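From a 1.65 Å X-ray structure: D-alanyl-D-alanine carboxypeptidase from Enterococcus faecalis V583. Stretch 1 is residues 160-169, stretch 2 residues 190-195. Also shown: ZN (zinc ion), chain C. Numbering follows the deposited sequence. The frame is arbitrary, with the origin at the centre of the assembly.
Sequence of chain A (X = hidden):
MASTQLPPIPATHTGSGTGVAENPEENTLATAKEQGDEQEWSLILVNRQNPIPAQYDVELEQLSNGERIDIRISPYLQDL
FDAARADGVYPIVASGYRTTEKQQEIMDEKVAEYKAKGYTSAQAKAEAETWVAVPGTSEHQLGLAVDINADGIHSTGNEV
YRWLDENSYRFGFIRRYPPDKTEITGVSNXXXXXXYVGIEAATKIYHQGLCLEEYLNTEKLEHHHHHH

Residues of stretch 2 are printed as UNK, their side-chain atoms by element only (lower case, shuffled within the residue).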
ATOM      1  N   VAL A 160      -5.031  10.061 -10.877  1.00 21.71           N
ATOM      2  CA  VAL A 160      -4.219   9.929  -9.662  1.00 20.99           C
ATOM      3  C   VAL A 160      -3.314   8.695  -9.740  1.00 19.90           C
ATOM      4  O   VAL A 160      -2.134   8.796  -9.408  1.00 21.25           O
ATOM      5  CB  VAL A 160      -5.115   9.891  -8.405  1.00 20.90           C
ATOM      6  CG1 VAL A 160      -4.329   9.448  -7.170  1.00 20.79           C
ATOM      7  CG2 VAL A 160      -5.738  11.261  -8.210  1.00 20.98           C
ATOM      8  N   TYR A 161      -3.853   7.555 -10.185  1.00 20.68           N
ATOM      9  CA  TYR A 161      -3.059   6.327 -10.263  1.00 20.16           C
ATOM     10  C   TYR A 161      -1.915   6.457 -11.256  1.00 22.03           C
ATOM     11  O   TYR A 161      -0.785   6.025 -10.982  1.00 21.87           O
ATOM     12  CB  TYR A 161      -3.914   5.100 -10.594  1.00 20.51           C
ATOM     13  CG  TYR A 161      -5.052   4.822  -9.643  1.00 21.51           C
ATOM     14  CD1 TYR A 161      -4.980   5.161  -8.280  1.00 21.54           C
ATOM     15  CD2 TYR A 161      -6.209   4.184 -10.085  1.00 22.50           C
ATOM     16  CE1 TYR A 161      -6.011   4.875  -7.409  1.00 22.46           C
ATOM     17  CE2 TYR A 161      -7.249   3.923  -9.217  1.00 22.73           C
ATOM     18  CZ  TYR A 161      -7.145   4.262  -7.879  1.00 23.62           C
ATOM     19  OH  TYR A 161      -8.186   3.998  -7.019  1.00 25.25           O
ATOM     20  N   ARG A 162      -2.188   7.098 -12.389  1.00 21.87           N
ATOM     21  CA  ARG A 162      -1.156   7.363 -13.379  1.00 23.85           C
ATOM     22  C   ARG A 162      -0.075   8.295 -12.839  1.00 21.62           C
ATOM     23  O   ARG A 162       1.114   8.019 -13.009  1.00 21.74           O
ATOM     24  CB  ARG A 162      -1.765   7.910 -14.673  1.00 25.39           C
ATOM     25  CG  ARG A 162      -0.726   8.082 -15.771  1.00 29.24           C
ATOM     26  CD  ARG A 162      -1.362   8.590 -17.040  1.00 32.80           C
ATOM     27  NE  ARG A 162      -1.978   9.894 -16.853  1.00 35.84           N
ATOM     28  CZ  ARG A 162      -2.584  10.581 -17.817  1.00 42.63           C
ATOM     29  NH1 ARG A 162      -2.649  10.092 -19.057  1.00 44.40           N
ATOM     30  NH2 ARG A 162      -3.122  11.767 -17.541  1.00 42.31           N
ATOM     31  N   TRP A 163      -0.472   9.377 -12.154  1.00 19.57           N
ATOM     32  CA  TRP A 163       0.483  10.308 -11.608  1.00 19.20           C
ATOM     33  C   TRP A 163       1.358   9.607 -10.568  1.00 19.43           C
ATOM     34  O   TRP A 163       2.581   9.808 -10.537  1.00 20.65           O
ATOM     35  CB  TRP A 163      -0.206  11.535 -11.006  1.00 18.15           C
ATOM     36  CG  TRP A 163       0.765  12.592 -10.569  1.00 18.83           C
ATOM     37  CD1 TRP A 163       1.180  13.673 -11.297  1.00 19.18           C
ATOM     38  CD2 TRP A 163       1.481  12.647  -9.324  1.00 18.74           C
ATOM     39  NE1 TRP A 163       2.078  14.410 -10.584  1.00 18.39           N
ATOM     40  CE2 TRP A 163       2.306  13.792  -9.378  1.00 19.20           C
ATOM     41  CE3 TRP A 163       1.492  11.854  -8.162  1.00 18.96           C
ATOM     42  CZ2 TRP A 163       3.129  14.169  -8.325  1.00 18.91           C
ATOM     43  CZ3 TRP A 163       2.339  12.216  -7.119  1.00 18.95           C
ATOM     44  CH2 TRP A 163       3.136  13.366  -7.207  1.00 18.66           C
ATOM     45  N   LEU A 164       0.729   8.805  -9.709  1.00 19.21           N
ATOM     46  CA  LEU A 164       1.494   8.109  -8.668  1.00 18.30           C
ATOM     47  C   LEU A 164       2.519   7.151  -9.304  1.00 19.50           C
ATOM     48  O   LEU A 164       3.700   7.083  -8.861  1.00 19.42           O
ATOM     49  CB  LEU A 164       0.555   7.337  -7.758  1.00 19.00           C
ATOM     50  CG  LEU A 164      -0.278   8.215  -6.842  1.00 18.67           C
ATOM     51  CD1 LEU A 164      -1.417   7.421  -6.241  1.00 19.42           C
ATOM     52  CD2 LEU A 164       0.556   8.902  -5.761  1.00 18.97           C
ATOM     53  N   ASP A 165       2.072   6.398 -10.300  1.00 18.63           N
ATOM     54  CA  ASP A 165       2.942   5.426 -10.980  1.00 20.83           C
ATOM     55  C   ASP A 165       4.204   6.104 -11.474  1.00 20.66           C
ATOM     56  O   ASP A 165       5.318   5.567 -11.330  1.00 21.76           O
ATOM     57  CB  ASP A 165       2.200   4.735 -12.144  1.00 21.99           C
ATOM     58  CG  ASP A 165       3.100   3.763 -12.923  1.00 24.40           C
ATOM     59  OD1 ASP A 165       3.374   2.652 -12.406  1.00 24.91           O
ATOM     60  OD2 ASP A 165       3.546   4.130 -14.032  1.00 26.47           O
ATOM     61  N   GLU A 166       4.036   7.282 -12.062  1.00 21.06           N
ATOM     62  CA  GLU A 166       5.125   8.003 -12.721  1.00 22.85           C
ATOM     63  C   GLU A 166       5.963   8.877 -11.784  1.00 22.17           C
ATOM     64  O   GLU A 166       7.072   9.290 -12.149  1.00 21.50           O
ATOM     65  CB  GLU A 166       4.528   8.833 -13.877  1.00 24.82           C
ATOM     66  CG  GLU A 166       3.900   7.939 -14.942  1.00 26.96           C
ATOM     67  CD  GLU A 166       3.034   8.671 -15.969  1.00 30.06           C
ATOM     68  OE1 GLU A 166       2.950   9.887 -15.924  1.00 32.28           O
ATOM     69  OE2 GLU A 166       2.412   7.988 -16.811  1.00 38.22           O
ATOM     70  N   ASN A 167       5.456   9.176 -10.580  1.00 19.23           N
ATOM     71  CA  ASN A 167       6.100  10.154  -9.678  1.00 19.31           C
ATOM     72  C   ASN A 167       6.418   9.732  -8.237  1.00 18.65           C
ATOM     73  O   ASN A 167       7.195  10.415  -7.562  1.00 19.38           O
ATOM     74  CB  ASN A 167       5.247  11.416  -9.592  1.00 19.67           C
ATOM     75  CG  ASN A 167       5.172  12.157 -10.903  1.00 22.04           C
ATOM     76  OD1 ASN A 167       6.072  12.936 -11.225  1.00 23.06           O
ATOM     77  ND2 ASN A 167       4.115  11.915 -11.666  1.00 20.56           N
ATOM     78  N   SER A 168       5.764   8.694  -7.723  1.00 19.18           N
ATOM     79  CA  SER A 168       5.795   8.431  -6.299  1.00 18.95           C
ATOM     80  C   SER A 168       7.202   8.179  -5.758  1.00 18.33           C
ATOM     81  O   SER A 168       7.492   8.500  -4.597  1.00 17.98           O
ATOM     82  CB  SER A 168       4.938   7.235  -5.937  1.00 19.26           C
ATOM     83  OG  SER A 168       5.453   6.024  -6.479  1.00 20.12           O
ATOM     84  N   TYR A 169       8.029   7.559  -6.596  1.00 19.18           N
ATOM     85  CA  TYR A 169       9.391   7.156  -6.179  1.00 20.15           C
ATOM     86  C   TYR A 169      10.266   8.336  -5.796  1.00 20.80           C
ATOM     87  O   TYR A 169      11.126   8.220  -4.940  1.00 20.76           O
ATOM     88  CB  TYR A 169      10.079   6.316  -7.273  1.00 21.53           C
ATOM     89  CG  TYR A 169      10.459   7.116  -8.486  1.00 21.88           C
ATOM     90  CD1 TYR A 169       9.550   7.324  -9.521  1.00 22.88           C
ATOM     91  CD2 TYR A 169      11.732   7.700  -8.599  1.00 23.91           C
ATOM     92  CE1 TYR A 169       9.890   8.076 -10.634  1.00 23.90           C
ATOM     93  CE2 TYR A 169      12.083   8.445  -9.714  1.00 24.53           C
ATOM     94  CZ  TYR A 169      11.159   8.641 -10.729  1.00 26.34           C
ATOM     95  OH  TYR A 169      11.470   9.403 -11.869  1.00 27.24           O
ATOM     96  N   UNK A 190      -3.199  -3.433  -7.521  1.00 23.54           N
ATOM     97  CA  UNK A 190      -3.815  -2.477  -6.612  1.00 22.84           C
ATOM     98  C   UNK A 190      -3.163  -1.109  -6.824  1.00 21.70           C
ATOM     99  O   UNK A 190      -2.254  -0.714  -6.095  1.00 20.67           O
ATOM    100  o   UNK A 190      -3.575  -4.329  -2.707  1.00 25.87           O
ATOM    101  o   UNK A 190      -5.381  -5.462  -3.195  1.00 26.76           O
ATOM    102  c   UNK A 190      -3.661  -2.956  -5.159  1.00 22.73           C
ATOM    103  c   UNK A 190      -4.398  -4.273  -4.946  1.00 23.46           C
ATOM    104  c   UNK A 190      -4.456  -4.706  -3.508  1.00 25.07           C
ATOM    105  N   UNK A 191      -3.606  -0.367  -7.866  1.00 20.89           N
ATOM    106  CA  UNK A 191      -2.903   0.863  -8.257  1.00 20.45           C
ATOM    107  C   UNK A 191      -3.013   2.015  -7.259  1.00 18.62           C
ATOM    108  O   UNK A 191      -2.384   3.050  -7.449  1.00 20.29           O
ATOM    109  c   UNK A 191      -4.694  -0.693  -8.819  1.00 22.23           C
ATOM    110  c   UNK A 191      -3.564   1.239  -9.599  1.00 21.69           C
ATOM    111  c   UNK A 191      -4.901   0.603  -9.538  1.00 22.25           C
ATOM    112  N   UNK A 192      -3.832   1.815  -6.214  1.00 19.44           N
ATOM    113  CA  UNK A 192      -3.960   2.720  -5.066  1.00 19.01           C
ATOM    114  C   UNK A 192      -2.932   2.500  -3.945  1.00 17.93           C
ATOM    115  O   UNK A 192      -2.739   3.405  -3.136  1.00 16.55           O
ATOM    116  c   UNK A 192      -6.480   0.306  -5.026  1.00 22.01           C
ATOM    117  c   UNK A 192      -7.815  -1.857  -6.163  1.00 23.92           C
ATOM    118  c   UNK A 192      -5.475   0.469  -3.034  1.00 20.69           C
ATOM    119  n   UNK A 192      -5.973  -0.787  -3.152  1.00 21.48           N
ATOM    120  c   UNK A 192      -7.035   0.434  -6.299  1.00 22.06           C
ATOM    121  c   UNK A 192      -7.692  -0.661  -6.858  1.00 23.73           C
ATOM    122  c   UNK A 192      -7.268  -2.018  -4.920  1.00 23.34           C
ATOM    123  c   UNK A 192      -6.593  -0.922  -4.363  1.00 21.88           C
ATOM    124  c   UNK A 192      -5.750   1.195  -4.158  1.00 20.13           C
ATOM    125  c   UNK A 192      -5.363   2.585  -4.445  1.00 19.44           C
ATOM    126  N   UNK A 193      -2.321   1.316  -3.864  1.00 17.38           N
ATOM    127  CA  UNK A 193      -1.566   0.939  -2.642  1.00 17.73           C
ATOM    128  C   UNK A 193      -0.069   1.287  -2.799  1.00 17.60           C
ATOM    129  O   UNK A 193       0.646   0.655  -3.581  1.00 18.85           O
ATOM    130  n   UNK A 193       0.380  -1.597   0.467  1.00 18.84           N
ATOM    131  n   UNK A 193      -1.714  -1.305   0.092  1.00 18.62           N
ATOM    132  c   UNK A 193      -1.054  -0.975  -1.072  1.00 17.84           C
ATOM    133  c   UNK A 193       0.266  -1.135  -0.817  1.00 18.40           C
ATOM    134  c   UNK A 193      -1.758  -0.535  -2.313  1.00 18.36           C
ATOM    135  c   UNK A 193      -0.828  -1.672   1.003  1.00 19.67           C
ATOM    136  N   UNK A 194       0.365   2.307  -2.053  1.00 17.17           N
ATOM    137  CA  UNK A 194       1.731   2.839  -2.072  1.00 18.57           C
ATOM    138  C   UNK A 194       2.436   2.614  -0.724  1.00 18.00           C
ATOM    139  O   UNK A 194       1.845   2.810   0.347  1.00 17.13           O
ATOM    140  c   UNK A 194       1.653   4.327  -4.040  1.00 18.52           C
ATOM    141  c   UNK A 194       2.760   4.389  -6.203  1.00 19.41           C
ATOM    142  c   UNK A 194       0.449   4.077  -4.695  1.00 19.28           C
ATOM    143  o   UNK A 194       1.578   4.055  -8.219  1.00 19.81           O
ATOM    144  c   UNK A 194       2.806   4.458  -4.825  1.00 18.98           C
ATOM    145  c   UNK A 194       1.557   4.143  -6.846  1.00 19.48           C
ATOM    146  c   UNK A 194       0.390   4.017  -6.095  1.00 18.78           C
ATOM    147  c   UNK A 194       1.741   4.314  -2.532  1.00 18.48           C
ATOM    148  N   UNK A 195       3.698   2.173  -0.811  1.00 17.38           N
ATOM    149  CA  UNK A 195       4.510   1.763   0.354  1.00 17.07           C
ATOM    150  C   UNK A 195       5.726   2.652   0.422  1.00 16.86           C
ATOM    151  O   UNK A 195       6.419   2.838  -0.589  1.00 17.00           O
ATOM    152  c   UNK A 195       4.933   0.298   0.191  1.00 18.09           C
ATOM    153  n   UNK A 195       8.906  -1.363   4.134  1.00 18.56           N
ATOM    154  n   UNK A 195       7.048  -2.557   3.455  1.00 19.28           N
ATOM    155  c   UNK A 195       5.853  -0.089   2.539  1.00 17.89           C
ATOM    156  c   UNK A 195       6.101  -0.188   1.043  1.00 18.03           C
ATOM    157  c   UNK A 195       7.690  -1.397   3.575  1.00 19.82           C
ATOM    158  n   UNK A 195       7.139  -0.258   3.205  1.00 18.85           N
TER
HETATM  159 ZN    ZN C 301      -3.621  -0.988   0.609  1.00 19.60          ZN
HETATM  160  O   HOH W   1      -0.678   3.552  -9.543  1.00 21.11           O
HETATM  161  O   HOH W   2      -4.947  -2.403  -0.467  1.00 19.59           O

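Position 190 carries three carbons in a row, the third holding two oxygens, and none of these atoms touches stretch 1: a carboxylate on a two-methylene arm, and therefore Glu 190. Its backbone O accepts a hydrogen bond from N of position 193 at 3.0 Å, closing a type I turn, and its OE1 takes a hydrogen bond from water 2 at 3.3 Å.

At position 191 three carbons close a ring onto the backbone nitrogen. The CA-to-CB bond points toward stretch 1, the ring lies over one face of the Tyr 161 ring, and the backbone O of position 191 comes within 3.4 Å of Tyr 161 CD1. Only proline closes such a ring, so this is Pro 191. Its CG sits 4.2 Å from the centroid of the Tyr 161 ring, 23° off the normal, a CH-pi contact.

Position 192 has one carbon leading into fused five- and six-membered rings of eight carbons and one nitrogen, and its CB packs 3.8 Å from Tyr 161 CE1. The indole identifies Trp 192, whose NE1 donates to water 2 at 3.3 Å.

Position 193 shows one carbon and a five-membered ring of three carbons and two nitrogens, with no contact to stretch 1; its CA-to-CB bond points away from it. The imidazole makes this His 193, which binds the zinc ion through ND1 at 2.0 Å; water 2 is also a zinc ligand, at 2.2 Å.

One carbon, then a six-carbon ring bearing a single oxygen, makes up position 194. Its CA-to-CB bond points toward stretch 1, where the side chain packs on Leu 164 and presents its ring edge to Ser 168. This phenol is Tyr 194. Leu 164 CB is 3.5 Å from Tyr 194 CZ, and Ser 168 OG is 3.2 Å from Tyr 194 CE2. Asp 165 N lies 3.2 Å from Tyr 194 OH, but the angle is poor for a hydrogen bond, and that N already donates to Tyr 161 O at 3.0 Å.

At position 195 three carbons lead to a nitrogen and then a carbon with two more nitrogens, all out of reach of stretch 1. The guanidinium marks Arg 195.

The contact has two anchors, Tyr 161 against the turn and Tyr 194 against the helix and the 3-10 segment that follows it, with no direct hydrogen bond between the stretches. Water 1 supplies the polar link: it donates to Tyr 161 O at 2.9 Å and to Pro 191 O at 2.7 Å, and accepts from Tyr 194 OH at 2.7 Å. Adjacent His 193 and Tyr 194 send their CA-to-CB bonds away from and toward stretch 1 respectively, so one short segment serves both zinc binding and packing.

Stretch 2, residues 190-195: EPWHYR
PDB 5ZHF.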